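Local coordinates for glutathione S-transferase-like protein (Methylobacillus flagellatus, PDB 4GLT) that binds glutathione and probably acts as a transferase of the glutathione S-transferase family, at residues W115-A129 with Q148-D162. Numbering follows the deposited sequence.
Sequences WEALADGVTDAAVAA and QLNKVERGLRRMDQD. With GSH (glutathione), chain F.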
loop_
_atom_site.group_PDB
_atom_site.type_symbol
_atom_site.label_atom_id
_atom_site.label_comp_id
_atom_site.label_asym_id
_atom_site.label_seq_id
_atom_site.Cartn_x
_atom_site.Cartn_y
_atom_site.Cartn_z
ATOM N N TRP A 115 -8.250 9.332 -0.242
ATOM C CA TRP A 115 -8.169 9.658 1.185
ATOM C C TRP A 115 -7.353 8.603 1.930
ATOM O O TRP A 115 -6.382 8.933 2.629
ATOM C CB TRP A 115 -9.552 9.715 1.819
ATOM C CG TRP A 115 -10.232 11.047 1.763
ATOM C CD1 TRP A 115 -11.152 11.445 0.849
ATOM C CD2 TRP A 115 -10.070 12.145 2.677
ATOM N NE1 TRP A 115 -11.575 12.731 1.124
ATOM C CE2 TRP A 115 -10.935 13.178 2.247
ATOM C CE3 TRP A 115 -9.296 12.348 3.822
ATOM C CZ2 TRP A 115 -11.035 14.398 2.914
ATOM C CZ3 TRP A 115 -9.391 13.562 4.478
ATOM C CH2 TRP A 115 -10.253 14.570 4.025
ATOM N N GLU A 116 -7.755 7.337 1.781
ATOM C CA GLU A 116 -7.113 6.213 2.492
ATOM C C GLU A 116 -5.608 6.096 2.234
ATOM O O GLU A 116 -4.841 5.727 3.131
ATOM C CB GLU A 116 -7.786 4.884 2.125
ATOM C CG GLU A 116 -7.168 3.662 2.800
ATOM C CD GLU A 116 -7.472 2.352 2.079
ATOM O OE1 GLU A 116 -7.951 2.409 0.926
ATOM O OE2 GLU A 116 -7.225 1.263 2.658
ATOM N N ALA A 117 -5.205 6.351 0.989
ATOM C CA ALA A 117 -3.792 6.332 0.606
ATOM C C ALA A 117 -3.059 7.492 1.263
ATOM O O ALA A 117 -1.915 7.350 1.697
ATOM C CB ALA A 117 -3.644 6.380 -0.915
ATOM N N LEU A 118 -3.728 8.635 1.369
ATOM C CA LEU A 118 -3.127 9.787 2.022
ATOM C C LEU A 118 -2.878 9.453 3.485
ATOM O O LEU A 118 -1.784 9.663 4.010
ATOM C CB LEU A 118 -4.021 11.022 1.909
ATOM C CG LEU A 118 -3.426 12.280 2.542
ATOM C CD1 LEU A 118 -1.992 12.465 2.077
ATOM C CD2 LEU A 118 -4.272 13.499 2.203
ATOM N N ALA A 119 -3.915 8.927 4.126
ATOM C CA ALA A 119 -3.861 8.501 5.518
ATOM C C ALA A 119 -2.834 7.391 5.744
ATOM O O ALA A 119 -2.029 7.458 6.675
ATOM C CB ALA A 119 -5.245 8.043 5.973
ATOM N N ASP A 120 -2.851 6.362 4.905
ATOM C CA ASP A 120 -1.843 5.312 5.055
ATOM C C ASP A 120 -0.443 5.869 4.813
ATOM O O ASP A 120 0.509 5.486 5.483
ATOM C CB ASP A 120 -2.117 4.147 4.110
ATOM C CG ASP A 120 -3.268 3.274 4.579
ATOM O OD1 ASP A 120 -3.754 3.485 5.713
ATOM O OD2 ASP A 120 -3.685 2.377 3.812
ATOM N N GLY A 121 -0.333 6.794 3.868
ATOM C CA GLY A 121 0.953 7.376 3.511
ATOM C C GLY A 121 1.559 8.169 4.654
ATOM O O GLY A 121 2.757 8.086 4.922
ATOM N N VAL A 122 0.716 8.941 5.323
ATOM C CA VAL A 122 1.115 9.654 6.519
ATOM C C VAL A 122 1.570 8.667 7.585
ATOM O O VAL A 122 2.575 8.883 8.271
ATOM C CB VAL A 122 -0.051 10.506 7.053
ATOM C CG1 VAL A 122 0.291 11.095 8.414
ATOM C CG2 VAL A 122 -0.367 11.608 6.068
ATOM N N THR A 123 0.838 7.569 7.713
ATOM C CA THR A 123 1.179 6.561 8.707
ATOM C C THR A 123 2.545 5.978 8.341
ATOM O O THR A 123 3.392 5.791 9.209
ATOM C CB THR A 123 0.092 5.460 8.787
ATOM O OG1 THR A 123 -1.214 6.059 8.876
ATOM C CG2 THR A 123 0.296 4.593 9.983
ATOM N N ASP A 124 2.777 5.728 7.052
ATOM C CA ASP A 124 4.060 5.157 6.632
ATOM C C ASP A 124 5.155 6.119 7.024
ATOM O O ASP A 124 6.251 5.699 7.363
ATOM C CB ASP A 124 4.161 4.918 5.114
ATOM C CG ASP A 124 2.981 4.144 4.543
ATOM O OD1 ASP A 124 2.643 3.074 5.076
ATOM O OD2 ASP A 124 2.401 4.602 3.530
ATOM N N ALA A 125 4.864 7.415 6.942
ATOM C CA ALA A 125 5.886 8.426 7.188
ATOM C C ALA A 125 6.236 8.433 8.674
ATOM O O ALA A 125 7.412 8.460 9.048
ATOM C CB ALA A 125 5.416 9.791 6.714
ATOM N N ALA A 126 5.204 8.357 9.509
ATOM C CA ALA A 126 5.359 8.270 10.960
ATOM C C ALA A 126 6.092 7.010 11.404
ATOM O O ALA A 126 6.958 7.060 12.272
ATOM C CB ALA A 126 4.000 8.351 11.635
ATOM N N VAL A 127 5.728 5.875 10.826
ATOM C CA VAL A 127 6.394 4.631 11.158
ATOM C C VAL A 127 7.869 4.771 10.827
ATOM O O VAL A 127 8.744 4.302 11.570
ATOM C CB VAL A 127 5.792 3.441 10.381
ATOM C CG1 VAL A 127 6.738 2.242 10.394
ATOM C CG2 VAL A 127 4.442 3.069 10.968
ATOM N N ALA A 128 8.132 5.432 9.704
ATOM C CA ALA A 128 9.495 5.605 9.224
ATOM C C ALA A 128 10.280 6.396 10.252
ATOM O O ALA A 128 11.329 5.961 10.736
ATOM C CB ALA A 128 9.494 6.321 7.885
ATOM N N ALA A 129 9.750 7.564 10.591
ATOM C CA ALA A 129 10.345 8.389 11.618
ATOM C C ALA A 129 10.594 7.557 12.879
ATOM O O ALA A 129 11.736 7.412 13.327
ATOM C CB ALA A 129 9.444 9.574 11.918
ATOM N N GLN A 148 10.499 12.761 6.798
ATOM C CA GLN A 148 9.275 11.992 7.004
ATOM C C GLN A 148 8.235 12.778 7.794
ATOM O O GLN A 148 7.053 12.798 7.444
ATOM C CB GLN A 148 9.594 10.681 7.728
ATOM C CG GLN A 148 10.564 9.785 6.981
ATOM C CD GLN A 148 10.010 9.333 5.644
ATOM O OE1 GLN A 148 10.754 8.929 4.756
ATOM N NE2 GLN A 148 8.699 9.405 5.496
ATOM N N LEU A 149 8.673 13.426 8.869
ATOM C CA LEU A 149 7.757 14.222 9.675
ATOM C C LEU A 149 7.288 15.401 8.833
ATOM O O LEU A 149 6.261 16.028 9.116
ATOM C CB LEU A 149 8.414 14.667 10.986
ATOM C CG LEU A 149 8.773 13.498 11.918
ATOM C CD1 LEU A 149 9.358 13.954 13.250
ATOM C CD2 LEU A 149 7.564 12.609 12.150
ATOM N N ASN A 150 8.033 15.680 7.771
ATOM C CA ASN A 150 7.571 16.628 6.771
ATOM C C ASN A 150 6.346 16.125 6.017
ATOM O O ASN A 150 5.392 16.870 5.825
ATOM C CB ASN A 150 8.690 16.987 5.794
ATOM C CG ASN A 150 9.404 18.254 6.186
ATOM O OD1 ASN A 150 8.865 19.068 6.937
ATOM N ND2 ASN A 150 10.621 18.433 5.687
ATOM N N LYS A 151 6.373 14.863 5.589
ATOM C CA LYS A 151 5.227 14.293 4.876
ATOM C C LYS A 151 3.981 14.329 5.758
ATOM O O LYS A 151 2.870 14.602 5.284
ATOM C CB LYS A 151 5.519 12.852 4.434
ATOM C CG LYS A 151 6.697 12.707 3.483
ATOM C CD LYS A 151 7.112 11.259 3.299
ATOM C CE LYS A 151 8.456 11.158 2.580
ATOM N NZ LYS A 151 8.411 11.743 1.208
ATOM N N VAL A 152 4.180 14.036 7.042
ATOM C CA VAL A 152 3.118 14.037 8.045
ATOM C C VAL A 152 2.416 15.387 8.129
ATOM O O VAL A 152 1.195 15.480 7.958
ATOM C CB VAL A 152 3.701 13.673 9.425
ATOM C CG1 VAL A 152 2.668 13.809 10.531
ATOM C CG2 VAL A 152 4.265 12.272 9.381
ATOM N N GLU A 153 3.201 16.429 8.375
ATOM C CA GLU A 153 2.679 17.777 8.535
ATOM C C GLU A 153 1.888 18.201 7.301
ATOM O O GLU A 153 0.779 18.726 7.409
ATOM C CB GLU A 153 3.829 18.758 8.775
ATOM C CG GLU A 153 3.537 19.849 9.797
ATOM C CD GLU A 153 3.761 19.385 11.227
ATOM O OE1 GLU A 153 3.458 18.208 11.533
ATOM O OE2 GLU A 153 4.241 20.198 12.052
ATOM N N ARG A 154 2.467 17.972 6.127
ATOM C CA ARG A 154 1.813 18.336 4.874
ATOM C C ARG A 154 0.510 17.568 4.691
ATOM O O ARG A 154 -0.528 18.150 4.347
ATOM C CB ARG A 154 2.754 18.112 3.688
ATOM C CG ARG A 154 3.802 19.200 3.530
ATOM C CD ARG A 154 4.307 19.288 2.097
ATOM N NE ARG A 154 4.629 17.962 1.587
ATOM C CZ ARG A 154 5.818 17.388 1.709
ATOM N NH1 ARG A 154 6.802 18.035 2.314
ATOM N NH2 ARG A 154 6.024 16.175 1.217
ATOM N N GLY A 155 0.560 16.260 4.935
ATOM C CA GLY A 155 -0.639 15.428 4.847
ATOM C C GLY A 155 -1.739 15.893 5.786
ATOM O O GLY A 155 -2.898 16.033 5.384
ATOM N N LEU A 156 -1.370 16.142 7.041
ATOM C CA LEU A 156 -2.313 16.648 8.042
ATOM C C LEU A 156 -2.933 17.973 7.645
ATOM O O LEU A 156 -4.129 18.184 7.849
ATOM C CB LEU A 156 -1.632 16.793 9.400
ATOM C CG LEU A 156 -1.227 15.477 10.062
ATOM C CD1 LEU A 156 -0.371 15.749 11.292
ATOM C CD2 LEU A 156 -2.459 14.655 10.415
ATOM N N ARG A 157 -2.126 18.872 7.088
ATOM C CA ARG A 157 -2.644 20.170 6.678
ATOM C C ARG A 157 -3.643 19.989 5.557
ATOM O O ARG A 157 -4.687 20.635 5.536
ATOM C CB ARG A 157 -1.520 21.108 6.237
ATOM C CG ARG A 157 -0.711 21.664 7.396
ATOM C CD ARG A 157 0.061 22.916 7.011
ATOM N NE ARG A 157 0.444 23.682 8.195
ATOM C CZ ARG A 157 1.193 24.780 8.169
ATOM N NH1 ARG A 157 1.647 25.250 7.016
ATOM N NH2 ARG A 157 1.488 25.408 9.300
ATOM N N ARG A 158 -3.322 19.096 4.629
ATOM C CA ARG A 158 -4.203 18.841 3.501
ATOM C C ARG A 158 -5.520 18.239 3.970
ATOM O O ARG A 158 -6.592 18.706 3.598
ATOM C CB ARG A 158 -3.528 17.916 2.489
ATOM C CG ARG A 158 -4.425 17.496 1.336
ATOM C CD ARG A 158 -4.748 18.689 0.450
ATOM N NE ARG A 158 -5.723 18.374 -0.596
ATOM C CZ ARG A 158 -5.862 19.076 -1.719
ATOM N NH1 ARG A 158 -5.083 20.125 -1.946
ATOM N NH2 ARG A 158 -6.774 18.733 -2.619
ATOM N N MET A 159 -5.447 17.185 4.774
ATOM C CA MET A 159 -6.667 16.586 5.284
ATOM C C MET A 159 -7.496 17.657 5.985
ATOM O O MET A 159 -8.694 17.813 5.724
ATOM C CB MET A 159 -6.347 15.416 6.208
ATOM C CG MET A 159 -5.957 14.158 5.448
ATOM S SD MET A 159 -5.285 12.840 6.474
ATOM C CE MET A 159 -4.967 11.582 5.239
ATOM N N ASP A 160 -6.838 18.431 6.841
ATOM C CA ASP A 160 -7.532 19.437 7.624
ATOM C C ASP A 160 -8.248 20.469 6.759
ATOM O O ASP A 160 -9.328 20.926 7.116
ATOM C CB ASP A 160 -6.591 20.134 8.606
ATOM C CG ASP A 160 -7.329 21.098 9.522
ATOM O OD1 ASP A 160 -7.060 22.313 9.447
ATOM O OD2 ASP A 160 -8.195 20.641 10.299
ATOM N N GLN A 161 -7.647 20.838 5.632
ATOM C CA GLN A 161 -8.292 21.760 4.700
ATOM C C GLN A 161 -9.490 21.106 4.023
ATOM O O GLN A 161 -10.500 21.756 3.757
ATOM C CB GLN A 161 -7.307 22.231 3.635
ATOM C CG GLN A 161 -6.368 23.323 4.099
ATOM C CD GLN A 161 -5.039 23.267 3.376
ATOM O OE1 GLN A 161 -4.372 24.286 3.200
ATOM N NE2 GLN A 161 -4.644 22.066 2.949
ATOM N N ASP A 162 -9.365 19.815 3.744
ATOM C CA ASP A 162 -10.415 19.094 3.050
ATOM C C ASP A 162 -11.648 18.852 3.907
ATOM O O ASP A 162 -12.699 18.473 3.394
ATOM C CB ASP A 162 -9.865 17.787 2.495
ATOM C CG ASP A 162 -8.905 18.021 1.363
ATOM O OD1 ASP A 162 -8.775 19.188 0.952
ATOM O OD2 ASP A 162 -8.285 17.056 0.882
HETATM N N1 GSH F . 3.663 3.476 -2.476
HETATM C CA1 GSH F . 3.491 4.542 -3.491
HETATM C C1 GSH F . 2.982 3.972 -4.790
HETATM O O11 GSH F . 2.717 4.794 -5.686
HETATM O O12 GSH F . 2.826 2.730 -4.928
HETATM C CB1 GSH F . 4.743 5.415 -3.683
HETATM C CG1 GSH F . 6.025 4.674 -4.060
HETATM C CD1 GSH F . 7.258 5.526 -3.805
HETATM O OE1 GSH F . 7.640 5.728 -2.663
HETATM N N2 GSH F . 7.913 6.033 -4.857
HETATM C CA2 GSH F . 9.212 6.679 -4.705
HETATM C C2 GSH F . 9.120 8.111 -4.248
HETATM O O2 GSH F . 8.472 8.929 -4.885
HETATM C CB2 GSH F . 10.000 6.590 -6.012
HETATM S SG2 GSH F . 10.439 4.869 -6.403
HETATM N N3 GSH F . 9.773 8.427 -3.119
HETATM C CA3 GSH F . 9.947 9.814 -2.711
HETATM C C3 GSH F . 9.957 10.048 -1.208
HETATM O O31 GSH F . 9.586 9.136 -0.431
HETATM O O32 GSH F . 10.345 11.164 -0.787
#
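Ala125 and Gln148, with CA atoms 4.9 Å apart, and Val122 with Val152 mark where segments 115-129 and 148-162, on helices 106-133 and 142-162, come closest; the segments are near-antiparallel at 150°, with axes 8.0 Å apart, and splay toward Trp115 and Met159. The pair illustrates how facing residues can match helix separation: Ala125, Ala128 and Ala129 line the close part, and Leu118, Met159 and Trp115 fill the wider part. At the narrow end the CB of Ala125 lies 3.8 Å from Val152 CG2 and also meets Lys151 CB, while Gln148, bent at chi2 (-63°), folds its amide back so that NE2 sits 3.5 Å from Ala125 CB and CG packs on Ala128. The two valine side chains cross at about a right angle. Val122 CG2, set beside its own backbone N with CG1 anti to it (chi1 172°), faces the bare CA of Gly155 at 4.0 Å, where a CB would collide with it. Toward the wide end Met159 CG packs 3.7 Å from Leu118 CD2. Trp115 slides past Met159 in the opposite direction, its six-membered ring meeting Met159 CG through CZ3 (3.6 Å) and Asp162 CB through CH2. An alanine in place of Trp115 would probably leave Met159 and the CB of Asp162 without their indole cover and open a gap where the two helices splay apart. Asp162 also forms a salt bridge with Arg158 NE, whose CG touches Leu118. No hydrogen bond or salt bridge crosses between the segments, so mainly apolar contact joins these two helices of the C-terminal GST domain, while Lys151 directs its charge outward, donating from NZ to glutathione O32 (2.8 Å) and to Leu68 O of the second subunit, whose Ser85, Ile71 and Lys70 also bind this glutathione.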